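Local coordinates for protein antigen TpF1 (Treponema pallidum, PDB 2FJC) that binds ferric iron at sites between the subunits of a Dps-family mini-ferritin and probably oxidises ferrous iron there, at residues E92-I97 with L103-R108; N34-I39 with E53-V58. All coordinates share one frame; numbering follows the deposited sequence.

Interaction 1 of 2, residues E92-I97 with L103-R108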
loop_
_atom_site.group_PDB
_atom_site.type_symbol
_atom_site.label_atom_id
_atom_site.label_comp_id
_atom_site.label_asym_id
_atom_site.label_seq_id
_atom_site.Cartn_x
_atom_site.Cartn_y
_atom_site.Cartn_z
ATOM N N GLU B 92 -39.359 -5.777 0.554
ATOM C CA GLU B 92 -39.468 -7.025 -0.181
ATOM C C GLU B 92 -39.941 -8.085 0.801
ATOM O O GLU B 92 -39.251 -8.402 1.766
ATOM C CB GLU B 92 -38.114 -7.425 -0.766
ATOM C CG GLU B 92 -38.178 -8.666 -1.613
ATOM C CD GLU B 92 -39.179 -8.535 -2.749
ATOM O OE1 GLU B 92 -38.881 -7.827 -3.735
ATOM O OE2 GLU B 92 -40.274 -9.132 -2.647
ATOM N N THR B 93 -41.125 -8.630 0.551
ATOM C CA THR B 93 -41.695 -9.637 1.439
ATOM C C THR B 93 -41.352 -11.053 1.034
ATOM O O THR B 93 -41.363 -11.954 1.867
ATOM C CB THR B 93 -43.227 -9.530 1.500
ATOM O OG1 THR B 93 -43.761 -9.703 0.183
ATOM C CG2 THR B 93 -43.652 -8.171 2.055
ATOM N N GLU B 94 -41.054 -11.264 -0.239
ATOM C CA GLU B 94 -40.722 -12.607 -0.677
ATOM C C GLU B 94 -39.239 -12.913 -0.591
ATOM O O GLU B 94 -38.394 -12.018 -0.643
ATOM C CB GLU B 94 -41.220 -12.856 -2.101
ATOM C CG GLU B 94 -40.594 -12.006 -3.176
ATOM C CD GLU B 94 -41.281 -12.199 -4.522
ATOM O OE1 GLU B 94 -42.498 -11.918 -4.612
ATOM O OE2 GLU B 94 -40.606 -12.634 -5.484
ATOM N N LYS B 95 -38.949 -14.197 -0.407
ATOM C CA LYS B 95 -37.585 -14.706 -0.337
ATOM C C LYS B 95 -37.479 -15.555 -1.590
ATOM O O LYS B 95 -38.503 -15.846 -2.227
ATOM C CB LYS B 95 -37.386 -15.594 0.893
ATOM C CG LYS B 95 -37.003 -14.874 2.172
ATOM C CD LYS B 95 -38.101 -13.969 2.668
ATOM C CE LYS B 95 -37.780 -13.456 4.053
ATOM N NZ LYS B 95 -38.903 -12.649 4.597
ATOM N N GLU B 96 -36.270 -15.972 -1.939
ATOM C CA GLU B 96 -36.087 -16.768 -3.144
ATOM C C GLU B 96 -36.628 -15.961 -4.319
ATOM O O GLU B 96 -37.827 -15.931 -4.572
ATOM C CB GLU B 96 -36.842 -18.090 -3.032
ATOM C CG GLU B 96 -36.721 -18.956 -4.263
ATOM C CD GLU B 96 -37.351 -20.318 -4.069
ATOM O OE1 GLU B 96 -36.897 -21.057 -3.164
ATOM O OE2 GLU B 96 -38.297 -20.647 -4.824
ATOM N N ILE B 97 -35.735 -15.300 -5.035
ATOM C CA ILE B 97 -36.144 -14.488 -6.158
ATOM C C ILE B 97 -35.166 -14.599 -7.314
ATOM O O ILE B 97 -33.965 -14.798 -7.127
ATOM C CB ILE B 97 -36.273 -13.011 -5.730
ATOM C CG1 ILE B 97 -36.698 -12.152 -6.923
ATOM C CG2 ILE B 97 -34.953 -12.524 -5.152
ATOM C CD1 ILE B 97 -36.988 -10.702 -6.567
ATOM N N LEU B 103 -33.019 -7.520 -9.953
ATOM C CA LEU B 103 -32.394 -6.360 -10.557
ATOM C C LEU B 103 -33.430 -5.364 -11.075
ATOM O O LEU B 103 -33.252 -4.151 -10.941
ATOM C CB LEU B 103 -31.456 -6.785 -11.686
ATOM C CG LEU B 103 -30.242 -7.613 -11.255
ATOM C CD1 LEU B 103 -29.355 -7.870 -12.463
ATOM C CD2 LEU B 103 -29.478 -6.891 -10.153
ATOM N N ALA B 104 -34.516 -5.871 -11.650
ATOM C CA ALA B 104 -35.555 -4.998 -12.179
ATOM C C ALA B 104 -36.156 -4.191 -11.044
ATOM O O ALA B 104 -36.500 -3.023 -11.212
ATOM C CB ALA B 104 -36.638 -5.810 -12.874
ATOM N N ARG B 105 -36.277 -4.819 -9.883
ATOM C CA ARG B 105 -36.834 -4.125 -8.734
ATOM C C ARG B 105 -35.886 -3.071 -8.166
ATOM O O ARG B 105 -36.338 -1.983 -7.803
ATOM C CB ARG B 105 -37.247 -5.121 -7.647
ATOM C CG ARG B 105 -38.364 -6.021 -8.105
ATOM C CD ARG B 105 -38.799 -7.023 -7.063
ATOM N NE ARG B 105 -39.615 -8.062 -7.685
ATOM C CZ ARG B 105 -40.090 -9.129 -7.053
ATOM N NH1 ARG B 105 -39.846 -9.311 -5.761
ATOM N NH2 ARG B 105 -40.789 -10.031 -7.726
ATOM N N VAL B 106 -34.585 -3.356 -8.088
ATOM C CA VAL B 106 -33.692 -2.330 -7.560
ATOM C C VAL B 106 -33.615 -1.184 -8.572
ATOM O O VAL B 106 -33.524 -0.031 -8.188
ATOM C CB VAL B 106 -32.251 -2.857 -7.225
ATOM C CG1 VAL B 106 -32.336 -4.212 -6.578
ATOM C CG2 VAL B 106 -31.381 -2.883 -8.453
ATOM N N LYS B 107 -33.666 -1.499 -9.862
ATOM C CA LYS B 107 -33.621 -0.455 -10.875
ATOM C C LYS B 107 -34.819 0.471 -10.659
ATOM O O LYS B 107 -34.703 1.695 -10.727
ATOM C CB LYS B 107 -33.683 -1.062 -12.281
ATOM C CG LYS B 107 -33.715 -0.037 -13.410
ATOM C CD LYS B 107 -33.576 -0.705 -14.763
ATOM C CE LYS B 107 -33.479 0.304 -15.895
ATOM N NZ LYS B 107 -34.775 0.972 -16.138
ATOM N N ARG B 108 -35.967 -0.129 -10.378
ATOM C CA ARG B 108 -37.194 0.616 -10.155
ATOM C C ARG B 108 -37.049 1.520 -8.925
ATOM O O ARG B 108 -37.440 2.696 -8.956
ATOM C CB ARG B 108 -38.352 -0.370 -9.971
ATOM C CG ARG B 108 -39.735 0.168 -10.303
ATOM C CD ARG B 108 -40.786 -0.958 -10.250
ATOM N NE ARG B 108 -40.414 -2.071 -11.121
ATOM C CZ ARG B 108 -40.714 -3.349 -10.883
ATOM N NH1 ARG B 108 -41.402 -3.683 -9.790
ATOM N NH2 ARG B 108 -40.306 -4.301 -11.723
#
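Glu92 and Arg105 bring the two backbones closest at one end, their CA atoms 9.4 Å apart, and Ile97 and Leu103 do so at the other. One partner, 92-97, is an irregular loop; the other, 103-108, is a run of helix 99-127. No backbone hydrogen bond joins them, so side chains must cross the gap, and on the helix side Arg105 alone spans it. Its CG stands anti to the carbonyl carbon (chi1 -65°) and the chain then runs straight to NE, delivering the guanidinium to the loop. There NH1 donates to Glu92 OE1 at 2.7 Å in a salt bridge. OE1 lies close to the guanidinium plane, but NH1 meets it from above the carboxylate plane, the two groups being tilted 34° apart. Glu94 comes to the guanidinium edge with its carboxylate turned far more steeply, at 78°, and its OE2 sits 3.4 Å from both NH1 and NH2 of Arg105. Those two bonds are weak, yet they make NH1 the meeting point of two carboxylates, an arrangement that probably steadies the acids in their ionised form. Ile97, reaching in from the opposite direction on an extended chain, lays CD1 over one guanidinium face, off centre and 3.3 Å from NH1. Within the loop, Glu94 N gives a weak bond to Glu92 OE2, so the Glu92 carboxylate links the loop's own backbone to the helix. Tyr35 of helix 8-38 also hydrogen-bonds to Glu92 OE1, and the same tyrosine touches Arg105. The example illustrates how a loop without regular structure can be fixed by charge: a three-residue salt-bridge network joins the connection after the short helix 80-86 to the third long helix of the ferritin-like four-helix bundle.

Interaction 2 of 2, residues N34-I39 with E53-V58. With FE (Fe (III) ion), chain S.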
loop_
_atom_site.group_PDB
_atom_site.type_symbol
_atom_site.label_atom_id
_atom_site.label_comp_id
_atom_site.label_asym_id
_atom_site.label_seq_id
_atom_site.Cartn_x
_atom_site.Cartn_y
_atom_site.Cartn_z
ATOM N N ASN B 34 -31.918 -8.329 1.207
ATOM C CA ASN B 34 -32.879 -9.363 0.875
ATOM C C ASN B 34 -32.483 -9.994 -0.462
ATOM O O ASN B 34 -32.323 -11.204 -0.549
ATOM C CB ASN B 34 -34.279 -8.766 0.777
ATOM C CG ASN B 34 -35.358 -9.823 0.738
ATOM O OD1 ASN B 34 -35.264 -10.788 -0.007
ATOM N ND2 ASN B 34 -36.394 -9.637 1.535
ATOM N N TYR B 35 -32.313 -9.180 -1.502
ATOM C CA TYR B 35 -31.928 -9.719 -2.802
ATOM C C TYR B 35 -30.549 -10.351 -2.727
ATOM O O TYR B 35 -30.299 -11.402 -3.313
ATOM C CB TYR B 35 -31.930 -8.623 -3.865
ATOM C CG TYR B 35 -33.267 -7.939 -3.997
ATOM C CD1 TYR B 35 -34.449 -8.681 -3.996
ATOM C CD2 TYR B 35 -33.356 -6.551 -4.115
ATOM C CE1 TYR B 35 -35.674 -8.067 -4.103
ATOM C CE2 TYR B 35 -34.587 -5.924 -4.230
ATOM C CZ TYR B 35 -35.746 -6.687 -4.220
ATOM O OH TYR B 35 -36.973 -6.058 -4.309
ATOM N N HIS B 36 -29.658 -9.696 -2.001
ATOM C CA HIS B 36 -28.295 -10.161 -1.825
ATOM C C HIS B 36 -28.297 -11.603 -1.321
ATOM O O HIS B 36 -27.511 -12.436 -1.779
ATOM C CB HIS B 36 -27.582 -9.238 -0.819
ATOM C CG HIS B 36 -26.162 -9.618 -0.519
ATOM N ND1 HIS B 36 -25.161 -9.594 -1.471
ATOM C CD2 HIS B 36 -25.564 -9.965 0.647
ATOM C CE1 HIS B 36 -24.008 -9.901 -0.902
ATOM N NE2 HIS B 36 -24.226 -10.131 0.382
ATOM N N TRP B 37 -29.193 -11.893 -0.386
ATOM C CA TRP B 37 -29.294 -13.219 0.198
ATOM C C TRP B 37 -30.134 -14.240 -0.559
ATOM O O TRP B 37 -29.782 -15.420 -0.610
ATOM C CB TRP B 37 -29.877 -13.132 1.603
ATOM C CG TRP B 37 -29.088 -12.330 2.551
ATOM C CD1 TRP B 37 -27.733 -12.265 2.642
ATOM C CD2 TRP B 37 -29.605 -11.515 3.611
ATOM N NE1 TRP B 37 -27.370 -11.460 3.692
ATOM C CE2 TRP B 37 -28.498 -10.986 4.306
ATOM C CE3 TRP B 37 -30.896 -11.186 4.039
ATOM C CZ2 TRP B 37 -28.638 -10.140 5.412
ATOM C CZ3 TRP B 37 -31.038 -10.348 5.138
ATOM C CH2 TRP B 37 -29.913 -9.834 5.813
ATOM N N HIS B 38 -31.230 -13.794 -1.156
ATOM C CA HIS B 38 -32.141 -14.723 -1.792
ATOM C C HIS B 38 -32.184 -14.882 -3.293
ATOM O O HIS B 38 -32.996 -15.652 -3.796
ATOM C CB HIS B 38 -33.534 -14.439 -1.256
ATOM C CG HIS B 38 -33.587 -14.399 0.237
ATOM N ND1 HIS B 38 -34.025 -13.299 0.940
ATOM C CD2 HIS B 38 -33.228 -15.318 1.162
ATOM C CE1 HIS B 38 -33.934 -13.542 2.237
ATOM N NE2 HIS B 38 -33.454 -14.761 2.399
ATOM N N ILE B 39 -31.342 -14.172 -4.026
ATOM C CA ILE B 39 -31.347 -14.360 -5.465
ATOM C C ILE B 39 -30.748 -15.735 -5.717
ATOM O O ILE B 39 -30.118 -16.320 -4.842
ATOM C CB ILE B 39 -30.460 -13.342 -6.208
ATOM C CG1 ILE B 39 -29.067 -13.306 -5.565
ATOM C CG2 ILE B 39 -31.131 -11.981 -6.229
ATOM C CD1 ILE B 39 -28.031 -12.563 -6.389
ATOM N N GLU B 53 -22.255 -4.006 -3.258
ATOM C CA GLU B 53 -21.703 -2.709 -3.644
ATOM C C GLU B 53 -22.816 -1.684 -3.485
ATOM O O GLU B 53 -22.605 -0.601 -2.943
ATOM C CB GLU B 53 -21.243 -2.715 -5.103
ATOM C CG GLU B 53 -19.877 -3.303 -5.353
ATOM C CD GLU B 53 -19.547 -3.392 -6.839
ATOM O OE1 GLU B 53 -19.773 -2.392 -7.575
ATOM O OE2 GLU B 53 -19.055 -4.465 -7.267
ATOM N N TYR B 54 -24.009 -2.049 -3.949
ATOM C CA TYR B 54 -25.156 -1.164 -3.864
ATOM C C TYR B 54 -25.529 -0.783 -2.444
ATOM O O TYR B 54 -25.692 0.404 -2.143
ATOM C CB TYR B 54 -26.384 -1.778 -4.546
ATOM C CG TYR B 54 -26.342 -1.793 -6.063
ATOM C CD1 TYR B 54 -25.440 -0.987 -6.775
ATOM C CD2 TYR B 54 -27.234 -2.583 -6.794
ATOM C CE1 TYR B 54 -25.429 -0.969 -8.173
ATOM C CE2 TYR B 54 -27.234 -2.564 -8.193
ATOM C CZ TYR B 54 -26.332 -1.760 -8.872
ATOM O OH TYR B 54 -26.335 -1.747 -10.246
ATOM N N TYR B 55 -25.673 -1.763 -1.556
ATOM C CA TYR B 55 -26.067 -1.389 -0.214
ATOM C C TYR B 55 -24.974 -0.656 0.545
ATOM O O TYR B 55 -25.262 0.097 1.468
ATOM C CB TYR B 55 -26.641 -2.589 0.578
ATOM C CG TYR B 55 -25.739 -3.761 0.949
ATOM C CD1 TYR B 55 -24.636 -3.594 1.788
ATOM C CD2 TYR B 55 -26.087 -5.067 0.574
ATOM C CE1 TYR B 55 -23.909 -4.695 2.257
ATOM C CE2 TYR B 55 -25.373 -6.170 1.031
ATOM C CZ TYR B 55 -24.288 -5.980 1.874
ATOM O OH TYR B 55 -23.605 -7.075 2.353
ATOM N N VAL B 56 -23.723 -0.852 0.145
ATOM C CA VAL B 56 -22.624 -0.144 0.786
ATOM C C VAL B 56 -22.770 1.306 0.342
ATOM O O VAL B 56 -22.668 2.233 1.138
ATOM C CB VAL B 56 -21.237 -0.693 0.329
ATOM C CG1 VAL B 56 -20.146 0.330 0.623
ATOM C CG2 VAL B 56 -20.938 -2.024 1.047
ATOM N N SER B 57 -23.031 1.487 -0.944
ATOM C CA SER B 57 -23.208 2.810 -1.503
ATOM C C SER B 57 -24.460 3.477 -0.919
ATOM O O SER B 57 -24.467 4.668 -0.613
ATOM C CB SER B 57 -23.332 2.716 -3.015
ATOM O OG SER B 57 -23.711 3.967 -3.558
ATOM N N VAL B 58 -25.521 2.697 -0.762
ATOM C CA VAL B 58 -26.759 3.215 -0.221
ATOM C C VAL B 58 -26.585 3.681 1.219
ATOM O O VAL B 58 -27.091 4.741 1.605
ATOM C CB VAL B 58 -27.882 2.140 -0.275
ATOM C CG1 VAL B 58 -28.975 2.462 0.731
ATOM C CG2 VAL B 58 -28.468 2.068 -1.683
HETATM FE FE FE S . -23.241 -10.970 2.474
#
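His36 NE2 binds the iron(III) ion at 2.5 Å, and Asp63 and Glu67 of a neighbouring subunit complete the protein ligands. Such a metal site between two subunits is the position of the ferroxidase centre in Dps mini-ferritins. The histidine sits near the end of helix 8-38; its contact with helix 44-71 is a buried, T-shaped pair with Tyr55. The tyrosine turns its edge to the imidazole face, the planes at 90° and the ring centroids 5.3 Å apart. Tyr55 CE2 lies 3.8 Å from His36 CD2, toward the rim of the imidazole, and Tyr55 OH comes to 3.7 Å from His36 NE2. Carrying CG anti to the backbone N (chi1 179°), His36 presents NE2 to the metal while one ring face meets the tyrosine. Other rings extend the cluster: His48 stacks on His36, and His33 on Tyr55. Trp37 belongs to the second shell, its NE1 hydrogen-bonding to the metal ligand Asp63 of the neighbouring subunit. In the last turn of helix 8-38, His38 ND1 donates to Asn34 OD1 at 3.0 Å; the oxygen lies close to the imidazole plane, while the donor stands above the amide carbonyl plane.

In the fold
From the N terminus, interaction 2 comes first: it closes the hairpin of helices 8-38 and 44-71, with 13 residues between its segments. Only after that loop is complete does interaction 1 open, closing the short passage from the loop after helix 80-86 through strand 97-98 into helix 99-127. The two contacts are therefore in series, neither nested nor crossed. In space they are neighbours, their centres about 10 Å apart, joined where the short parallel strands 39-40 and 97-98 begin: Ile97 N lies 3.0 Å from His38 O, a probable hydrogen bond. Together they tie three long helices of the bundle to its crossover connection, beside a neighbouring subunit that both contacts touch.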